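Local coordinates for DsbA-like disulfide oxidoreductase (Wolbachia endosymbiont of Drosophila melanogaster, PDB 6EEZ), which probably acts as a disulfide isomerase, rearranging disulfide bonds in other proteins by thiol-disulfide exchange on a thioredoxin fold, at residues T9-I13 and I163-L168; V35-L41 and K63-R69; C45-I51 and G158-L162. One frame throughout, in Å; residues are numbered along the deposited sequence.

Starting from the N terminus, helix 3-15 supplies the first half of interaction 1, which meets its partner hairpin only after 149 further residues. Both other contacts are nested inside that long loop. Interaction 2 opens at strand 36-41, and the chain then runs into helix 46-50, the first half of interaction 3, before strand 65-70 closes interaction 2. Interaction 3 closes much later, at residues 158-162, so interactions 2 and 3 cross. All three meet on one sheet: interaction 2 joins two of its strands, interaction 1 ties the N-terminal helix to its far hairpin, and interaction 3 sets the CxxC helix against the loop entering strand 161-164.

Interaction 1 (T9-I13 and I163-L168); sequences TKSKI and IIGDSL
Lys10 lies over Asp166 where helix 3-15 meets the beta hairpin between strands 161-164 and 167-170. Its chain leaves the helix with CG anti to the backbone N (chi1 178°). CB is 4.0 Å from the carbonyl O of Asp166, and CG follows at 3.9 Å from Asp166 CB. Farther out, CD passes the carboxylate at 3.6 Å from Asp166 OD2, with CE staying beside the same oxygen. A bend at chi4 (-74°) then turns the ammonium away, leaving Lys10 NZ 5.2 Å from Asp166 OD2. The methylenes thus do the touching, and any attraction between the two charges acts at a distance. The carboxylate's closer ionic partner is Lys181, which forms a salt bridge with Asp166 OD1 and also bonds to Ser167 OG.

One helical turn on, Ile13 packs against the turn with two branches. Its CG2 lies 3.6 Å from Gly165 O, while CD1 packs against the Asp166 backbone and meets Ile163 CG2 at 3.8 Å. The type II' turn from Ile164 to Ser167 has Gly165 at positive phi (63°), a conformation that suits glycine. Thr9 CG2 touches Leu168 CB at 3.7 Å, the two side chains crossing at about a right angle; Thr9 OG1 bonds back to Arg5 O within the helix.

Helix 3-15 thus packs on the turn joining strand 161-164 to the edge strand 167-170. Helix 17-20 adds Ile20 against both Ile13 and Ile163, while helix 175-185 packs on Ile164.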
loop_
_atom_site.group_PDB
_atom_site.type_symbol
_atom_site.label_atom_id
_atom_site.label_comp_id
_atom_site.label_asym_id
_atom_site.label_seq_id
_atom_site.Cartn_x
_atom_site.Cartn_y
_atom_site.Cartn_z
ATOM N N THR A 9 0.681 -10.643 17.899
ATOM C CA THR A 9 0.897 -9.845 16.689
ATOM C C THR A 9 2.393 -9.664 16.392
ATOM O O THR A 9 2.848 -9.832 15.263
ATOM C CB THR A 9 0.233 -8.445 16.801
ATOM O OG1 THR A 9 -1.187 -8.582 16.896
ATOM C CG2 THR A 9 0.541 -7.628 15.580
ATOM N N LYS A 10 3.144 -9.331 17.430
ATOM C CA LYS A 10 4.582 -9.224 17.335
ATOM C C LYS A 10 5.244 -10.533 16.839
ATOM O O LYS A 10 6.093 -10.488 15.928
ATOM C CB LYS A 10 5.124 -8.811 18.696
ATOM C CG LYS A 10 6.610 -8.708 18.768
ATOM C CD LYS A 10 7.020 -8.065 20.073
ATOM C CE LYS A 10 8.534 -8.062 20.223
ATOM N NZ LYS A 10 9.052 -9.436 20.541
ATOM N N SER A 11 4.854 -11.684 17.410
ATOM C CA SER A 11 5.352 -12.982 16.933
ATOM C C SER A 11 4.988 -13.229 15.454
ATOM O O SER A 11 5.815 -13.722 14.687
ATOM C CB SER A 11 4.809 -14.128 17.805
ATOM O OG SER A 11 5.325 -14.071 19.139
ATOM N N LYS A 12 3.765 -12.887 15.045
ATOM C CA LYS A 12 3.368 -13.097 13.646
ATOM C C LYS A 12 4.199 -12.214 12.711
ATOM O O LYS A 12 4.663 -12.673 11.671
ATOM C CB LYS A 12 1.874 -12.809 13.403
ATOM C CG LYS A 12 0.885 -13.841 13.960
ATOM C CD LYS A 12 -0.571 -13.517 13.529
ATOM C CE LYS A 12 -1.515 -14.650 13.874
ATOM N NZ LYS A 12 -2.922 -14.147 13.899
ATOM N N ILE A 13 4.383 -10.951 13.079
ATOM C CA ILE A 13 5.211 -10.046 12.275
ATOM C C ILE A 13 6.621 -10.645 12.131
ATOM O O ILE A 13 7.134 -10.715 11.024
ATOM C CB ILE A 13 5.226 -8.612 12.877
ATOM C CG1 ILE A 13 3.852 -7.957 12.690
ATOM C CG2 ILE A 13 6.299 -7.714 12.201
ATOM C CD1 ILE A 13 3.665 -6.621 13.418
ATOM N N ILE A 163 1.244 -1.787 9.450
ATOM C CA ILE A 163 2.288 -2.312 10.298
ATOM C C ILE A 163 3.395 -1.303 10.433
ATOM O O ILE A 163 3.931 -0.835 9.439
ATOM C CB ILE A 163 2.872 -3.609 9.723
ATOM C CG1 ILE A 163 1.785 -4.664 9.609
ATOM C CG2 ILE A 163 4.051 -4.099 10.580
ATOM C CD1 ILE A 163 2.275 -5.934 8.909
ATOM N N ILE A 164 3.742 -0.971 11.663
ATOM C CA ILE A 164 4.979 -0.238 11.928
ATOM C C ILE A 164 5.770 -0.986 12.994
ATOM O O ILE A 164 5.297 -1.139 14.112
ATOM C CB ILE A 164 4.712 1.194 12.430
ATOM C CG1 ILE A 164 3.753 1.944 11.495
ATOM C CG2 ILE A 164 6.009 1.933 12.593
ATOM C CD1 ILE A 164 3.316 3.337 12.041
ATOM N N GLY A 165 6.985 -1.404 12.652
ATOM C CA GLY A 165 7.840 -2.093 13.593
ATOM C C GLY A 165 7.199 -3.420 14.008
ATOM O O GLY A 165 6.977 -4.279 13.156
ATOM N N ASP A 166 6.866 -3.558 15.291
ATOM C CA ASP A 166 6.248 -4.780 15.808
ATOM C C ASP A 166 4.776 -4.571 16.134
ATOM O O ASP A 166 4.167 -5.397 16.830
ATOM C CB ASP A 166 6.994 -5.275 17.057
ATOM C CG ASP A 166 7.044 -4.240 18.164
ATOM O OD1 ASP A 166 6.622 -3.083 17.927
ATOM O OD2 ASP A 166 7.531 -4.578 19.272
ATOM N N SER A 167 4.214 -3.487 15.602
ATOM C CA SER A 167 2.831 -3.102 15.850
ATOM C C SER A 167 1.943 -3.137 14.613
ATOM O O SER A 167 2.392 -2.948 13.489
ATOM C CB SER A 167 2.787 -1.701 16.441
ATOM O OG SER A 167 3.439 -1.676 17.698
ATOM N N LEU A 168 0.656 -3.357 14.827
ATOM C CA LEU A 168 -0.269 -3.444 13.713
ATOM C C LEU A 168 -1.472 -2.604 14.073
ATOM O O LEU A 168 -2.127 -2.849 15.084
ATOM C CB LEU A 168 -0.627 -4.910 13.416
ATOM C CG LEU A 168 -1.269 -5.232 12.056
ATOM C CD1 LEU A 168 -1.105 -6.706 11.679
ATOM C CD2 LEU A 168 -2.690 -4.886 12.113
#

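Interaction 2 (V35-L41 and K63-R69); sequences VIAVGFL and KIKYIFR
Gly39 and Tyr66 fit together as hollow and bump: with no side chain on the glycine, the phenol reaches over the neighbouring strand until Tyr66 OH lies 3.5 Å from Gly39 CA. The Tyr66 side chain leaves with CG anti to its backbone N (chi1 -168°), and the ring leans across obliquely, bringing CD2 to 3.7 Å from Ala37 CB. The small residues Ala37 and Gly39 thus make the shallow groove that this ring occupies. The hydroxyl is buried there and has no polar partner in the model.

On the face of Ile36, Val38 and Phe40, strand 36-41 carries large side chains, and those of strand 65-70 fit among them. Arg69 lies alongside Phe40, its CB over one face of the ring at 3.5 Å from CD2; its CG makes a CH-pi contact 4.1 Å from the Phe40 ring centroid, 28° off the normal. That same methylene is 3.9 Å from Val38 CG1, so the base of the arginine sits between valine and ring while its guanidinium leads away to bond Ser147. Farther along, Ile36 CG2 meets Ile67 CD1 at 3.8 Å, and the Lys65 chain runs beside Ile36, pointing the same way.

The axes of strand segments 36-41 and 65-69 lie 21° from parallel. Six backbone hydrogen bonds join them, from Lys65 N to Val35 O at one end to Leu41 N to Arg69 O at the other, donor and acceptor strand swapping at each step.

The strands form the first and last elements of a beta-alpha-beta crossover through helices 46-50 and 52-60. Ile55 and Ile59 of helix 52-60 pack on Tyr66; strands 161-164 and 27-29 flank the pair, and Val182 of helix 175-185 packs on Ile64.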
loop_
_atom_site.group_PDB
_atom_site.type_symbol
_atom_site.label_atom_id
_atom_site.label_comp_id
_atom_site.label_asym_id
_atom_site.label_seq_id
_atom_site.Cartn_x
_atom_site.Cartn_y
_atom_site.Cartn_z
ATOM N N VAL A 35 13.062 2.201 10.646
ATOM C CA VAL A 35 11.660 2.309 11.012
ATOM C C VAL A 35 10.807 2.217 9.758
ATOM O O VAL A 35 10.617 3.202 9.044
ATOM C CB VAL A 35 11.369 3.620 11.756
ATOM C CG1 VAL A 35 9.919 3.656 12.235
ATOM C CG2 VAL A 35 12.326 3.773 12.935
ATOM N N ILE A 36 10.300 1.022 9.507
ATOM C CA ILE A 36 9.638 0.695 8.265
ATOM C C ILE A 36 8.143 0.492 8.494
ATOM O O ILE A 36 7.733 -0.341 9.308
ATOM C CB ILE A 36 10.267 -0.571 7.657
ATOM C CG1 ILE A 36 11.767 -0.336 7.436
ATOM C CG2 ILE A 36 9.568 -0.995 6.385
ATOM C CD1 ILE A 36 12.525 -1.555 7.030
ATOM N N ALA A 37 7.334 1.274 7.793
ATOM C CA ALA A 37 5.895 1.102 7.837
ATOM C C ALA A 37 5.455 0.309 6.613
ATOM O O ALA A 37 6.035 0.463 5.538
ATOM C CB ALA A 37 5.208 2.446 7.890
ATOM N N VAL A 38 4.452 -0.552 6.775
ATOM C CA VAL A 38 3.917 -1.332 5.665
ATOM C C VAL A 38 2.393 -1.216 5.616
ATOM O O VAL A 38 1.687 -1.727 6.494
ATOM C CB VAL A 38 4.325 -2.805 5.768
ATOM C CG1 VAL A 38 4.005 -3.524 4.480
ATOM C CG2 VAL A 38 5.829 -2.941 6.117
ATOM N N GLY A 39 1.889 -0.531 4.583
ATOM C CA GLY A 39 0.476 -0.179 4.506
ATOM C C GLY A 39 -0.251 -1.115 3.565
ATOM O O GLY A 39 0.276 -1.433 2.501
ATOM N N PHE A 40 -1.430 -1.583 3.984
ATOM C CA PHE A 40 -2.271 -2.496 3.184
ATOM C C PHE A 40 -3.590 -1.824 2.840
ATOM O O PHE A 40 -4.357 -1.498 3.737
ATOM C CB PHE A 40 -2.533 -3.804 3.935
ATOM C CG PHE A 40 -1.299 -4.635 4.174
ATOM C CD1 PHE A 40 -0.454 -4.349 5.229
ATOM C CD2 PHE A 40 -0.994 -5.706 3.344
ATOM C CE1 PHE A 40 0.675 -5.119 5.466
ATOM C CE2 PHE A 40 0.123 -6.469 3.557
ATOM C CZ PHE A 40 0.968 -6.179 4.635
ATOM N N LEU A 41 -3.843 -1.633 1.542
ATOM C CA LEU A 41 -4.944 -0.786 1.051
ATOM C C LEU A 41 -5.681 -1.389 -0.154
ATOM O O LEU A 41 -5.099 -2.073 -0.986
ATOM C CB LEU A 41 -4.409 0.610 0.664
ATOM C CG LEU A 41 -4.453 1.704 1.751
ATOM C CD1 LEU A 41 -3.438 1.535 2.960
ATOM C CD2 LEU A 41 -4.284 3.080 1.107
ATOM N N LYS A 63 10.930 10.282 8.417
ATOM C CA LYS A 63 11.572 9.398 9.385
ATOM C C LYS A 63 11.545 7.915 9.020
ATOM O O LYS A 63 12.302 7.128 9.586
ATOM C CB LYS A 63 10.928 9.606 10.756
ATOM C CG LYS A 63 11.143 11.012 11.286
ATOM C CD LYS A 63 10.743 11.134 12.728
ATOM C CE LYS A 63 11.168 12.486 13.277
ATOM N NZ LYS A 63 10.504 12.777 14.575
ATOM N N ILE A 64 10.696 7.534 8.074
ATOM C CA ILE A 64 10.407 6.128 7.841
ATOM C C ILE A 64 10.611 5.700 6.402
ATOM O O ILE A 64 10.776 6.529 5.503
ATOM C CB ILE A 64 8.942 5.775 8.247
ATOM C CG1 ILE A 64 7.938 6.387 7.268
ATOM C CG2 ILE A 64 8.670 6.212 9.671
ATOM C CD1 ILE A 64 6.498 6.121 7.609
ATOM N N LYS A 65 10.596 4.383 6.203
ATOM C CA LYS A 65 10.346 3.827 4.897
ATOM C C LYS A 65 8.907 3.350 4.943
ATOM O O LYS A 65 8.500 2.694 5.901
ATOM C CB LYS A 65 11.302 2.685 4.539
ATOM C CG LYS A 65 11.113 2.180 3.103
ATOM C CD LYS A 65 12.161 1.148 2.675
ATOM C CE LYS A 65 11.815 -0.275 3.170
ATOM N NZ LYS A 65 12.373 -1.380 2.292
ATOM N N TYR A 66 8.143 3.691 3.918
ATOM C CA TYR A 66 6.757 3.271 3.805
ATOM C C TYR A 66 6.584 2.388 2.578
ATOM O O TYR A 66 6.714 2.845 1.441
ATOM C CB TYR A 66 5.839 4.472 3.727
ATOM C CG TYR A 66 4.358 4.138 3.907
ATOM C CD1 TYR A 66 3.610 3.591 2.863
ATOM C CD2 TYR A 66 3.718 4.385 5.111
ATOM C CE1 TYR A 66 2.237 3.285 3.029
ATOM C CE2 TYR A 66 2.371 4.090 5.284
ATOM C CZ TYR A 66 1.640 3.548 4.242
ATOM O OH TYR A 66 0.321 3.280 4.444
ATOM N N ILE A 67 6.287 1.118 2.819
ATOM C CA ILE A 67 6.056 0.150 1.754
ATOM C C ILE A 67 4.555 0.064 1.474
ATOM O O ILE A 67 3.757 0.067 2.402
ATOM C CB ILE A 67 6.615 -1.227 2.141
ATOM C CG1 ILE A 67 8.109 -1.104 2.390
ATOM C CG2 ILE A 67 6.318 -2.280 1.070
ATOM C CD1 ILE A 67 8.739 -2.341 2.939
ATOM N N PHE A 68 4.186 -0.004 0.196
ATOM C CA PHE A 68 2.777 -0.041 -0.238
ATOM C C PHE A 68 2.400 -1.439 -0.681
ATOM O O PHE A 68 2.980 -1.976 -1.637
ATOM C CB PHE A 68 2.520 0.931 -1.390
ATOM C CG PHE A 68 2.825 2.368 -1.056
ATOM C CD1 PHE A 68 1.907 3.151 -0.368
ATOM C CD2 PHE A 68 4.034 2.928 -1.426
ATOM C CE1 PHE A 68 2.183 4.485 -0.056
ATOM C CE2 PHE A 68 4.326 4.275 -1.118
ATOM C CZ PHE A 68 3.391 5.039 -0.422
ATOM N N ARG A 69 1.443 -2.034 0.035
ATOM C CA ARG A 69 0.879 -3.319 -0.356
ATOM C C ARG A 69 -0.522 -3.186 -0.895
ATOM O O ARG A 69 -1.464 -2.931 -0.163
ATOM C CB ARG A 69 0.884 -4.270 0.822
ATOM C CG ARG A 69 2.271 -4.676 1.179
ATOM C CD ARG A 69 2.941 -5.313 -0.018
ATOM N NE ARG A 69 3.989 -6.195 0.436
ATOM C CZ ARG A 69 3.907 -7.512 0.546
ATOM N NH1 ARG A 69 2.828 -8.171 0.179
ATOM N NH2 ARG A 69 4.955 -8.168 0.992
#

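Interaction 3 (C45-I51 and G158-L162); sequences CGHCKAI and GTPFL
The peptide bond between Thr159 and Pro160 is cis, and it turns the loop before strand 161-164 so that Pro160 faces the start of helix 46-50, its CA 5.5 Å from that of Cys48. The proline ring is the principal contact surface. Its CD lies 3.7 Å from His47 CB, while Ile51 CD1 approaches CG and CB from farther along the chain. Both cysteines have two conformers; in the one described here, Pro160 CB is 3.4 Å from Cys48 SG. Thr159 OG1, set between its backbone N and carbonyl carbon (chi1 60°), borders both sulfurs. In this conformer Cys45, at the N-cap position, accepts a weak bond from Cys48 N. Leu41, at the end of strand 36-41, packs on both Cys48 and Pro160.

A CxxC motif at a helix start facing a cis-proline is the hallmark of the thioredoxin fold's redox site. A Cys45–Cys48 disulfide is recorded for this crystal, yet in this conformer the two SG atoms are 3.1 Å apart and not bonded, which suggests a mixture of disulfide and dithiol. The setting is consistent with thiol-disulfide exchange beside a cis-proline loop that, in related proteins, helps bind substrate.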
loop_
_atom_site.group_PDB
_atom_site.type_symbol
_atom_site.label_atom_id
_atom_site.label_comp_id
_atom_site.label_asym_id
_atom_site.label_seq_id
_atom_site.Cartn_x
_atom_site.Cartn_y
_atom_site.Cartn_z
ATOM N N CYS A 45 -11.883 1.234 -1.165
ATOM C CA CYS A 45 -12.341 1.206 0.223
ATOM C C CYS A 45 -12.433 2.628 0.796
ATOM O O CYS A 45 -11.485 3.410 0.710
ATOM C CB CYS A 45 -11.397 0.305 1.049
ATOM S SG CYS A 45 -10.983 0.825 2.697
ATOM N N GLY A 46 -13.586 2.958 1.372
ATOM C CA GLY A 46 -13.835 4.295 1.901
ATOM C C GLY A 46 -12.813 4.758 2.943
ATOM O O GLY A 46 -12.406 5.921 2.926
ATOM N N HIS A 47 -12.417 3.871 3.867
ATOM C CA HIS A 47 -11.455 4.249 4.901
ATOM C C HIS A 47 -10.067 4.343 4.315
ATOM O O HIS A 47 -9.285 5.152 4.769
ATOM C CB HIS A 47 -11.455 3.276 6.085
ATOM C CG HIS A 47 -12.672 3.395 6.939
ATOM N ND1 HIS A 47 -13.835 2.713 6.658
ATOM C CD2 HIS A 47 -12.930 4.148 8.031
ATOM C CE1 HIS A 47 -14.759 3.033 7.549
ATOM N NE2 HIS A 47 -14.239 3.907 8.392
ATOM N N CYS A 48 -9.762 3.545 3.302
ATOM C CA CYS A 48 -8.463 3.639 2.642
ATOM C C CYS A 48 -8.356 5.003 1.957
ATOM O O CYS A 48 -7.335 5.665 2.041
ATOM C CB CYS A 48 -8.249 2.510 1.622
ATOM S SG CYS A 48 -7.899 0.853 2.336
ATOM N N LYS A 49 -9.423 5.418 1.288
ATOM C CA LYS A 49 -9.463 6.722 0.637
ATOM C C LYS A 49 -9.262 7.860 1.645
ATOM O O LYS A 49 -8.560 8.815 1.363
ATOM C CB LYS A 49 -10.803 6.929 -0.112
ATOM C CG LYS A 49 -10.981 6.124 -1.396
ATOM C CD LYS A 49 -12.255 6.548 -2.161
ATOM C CE LYS A 49 -12.479 5.703 -3.413
ATOM N NZ LYS A 49 -11.262 5.589 -4.304
ATOM N N ALA A 50 -9.875 7.755 2.823
ATOM C CA ALA A 50 -9.903 8.873 3.764
ATOM C C ALA A 50 -8.563 9.120 4.474
ATOM O O ALA A 50 -8.320 10.218 4.966
ATOM C CB ALA A 50 -10.982 8.646 4.784
ATOM N N ILE A 51 -7.702 8.110 4.530
ATOM C CA ILE A 51 -6.425 8.242 5.248
ATOM C C ILE A 51 -5.285 8.587 4.300
ATOM O O ILE A 51 -4.132 8.562 4.697
ATOM C CB ILE A 51 -6.042 6.934 6.028
ATOM C CG1 ILE A 51 -5.855 5.730 5.088
ATOM C CG2 ILE A 51 -7.101 6.656 7.028
ATOM C CD1 ILE A 51 -5.155 4.453 5.756
ATOM N N GLY A 158 -9.717 -7.356 6.677
ATOM C CA GLY A 158 -10.138 -6.254 5.814
ATOM C C GLY A 158 -9.059 -5.193 5.652
ATOM O O GLY A 158 -7.945 -5.392 6.120
ATOM N N THR A 159 -9.377 -4.099 4.961
ATOM C CA THR A 159 -8.485 -2.938 4.858
ATOM C C THR A 159 -9.175 -1.658 5.357
ATOM O O THR A 159 -10.405 -1.586 5.408
ATOM C CB THR A 159 -7.995 -2.705 3.389
ATOM O OG1 THR A 159 -9.109 -2.485 2.522
ATOM C CG2 THR A 159 -7.222 -3.903 2.897
ATOM N N PRO A 160 -8.376 -0.637 5.710
ATOM C CA PRO A 160 -6.909 -0.667 5.678
ATOM C C PRO A 160 -6.332 -1.171 6.978
ATOM O O PRO A 160 -7.054 -1.216 7.972
ATOM C CB PRO A 160 -6.534 0.797 5.483
ATOM C CG PRO A 160 -7.573 1.505 6.293
ATOM C CD PRO A 160 -8.855 0.689 6.133
ATOM N N PHE A 161 -5.034 -1.472 6.961
ATOM C CA PHE A 161 -4.292 -1.653 8.192
ATOM C C PHE A 161 -2.847 -1.360 7.897
ATOM O O PHE A 161 -2.428 -1.392 6.727
ATOM C CB PHE A 161 -4.480 -3.062 8.814
ATOM C CG PHE A 161 -3.882 -4.197 8.022
ATOM C CD1 PHE A 161 -2.587 -4.616 8.260
ATOM C CD2 PHE A 161 -4.638 -4.902 7.105
ATOM C CE1 PHE A 161 -2.041 -5.686 7.567
ATOM C CE2 PHE A 161 -4.094 -5.974 6.410
ATOM C CZ PHE A 161 -2.799 -6.365 6.643
ATOM N N LEU A 162 -2.116 -1.037 8.964
ATOM C CA LEU A 162 -0.744 -0.581 8.867
ATOM C C LEU A 162 0.154 -1.218 9.931
ATOM O O LEU A 162 -0.126 -1.204 11.136
ATOM C CB LEU A 162 -0.708 0.946 8.981
ATOM C CG LEU A 162 0.639 1.668 8.907
ATOM C CD1 LEU A 162 1.270 1.430 7.553
ATOM C CD2 LEU A 162 0.469 3.165 9.146
#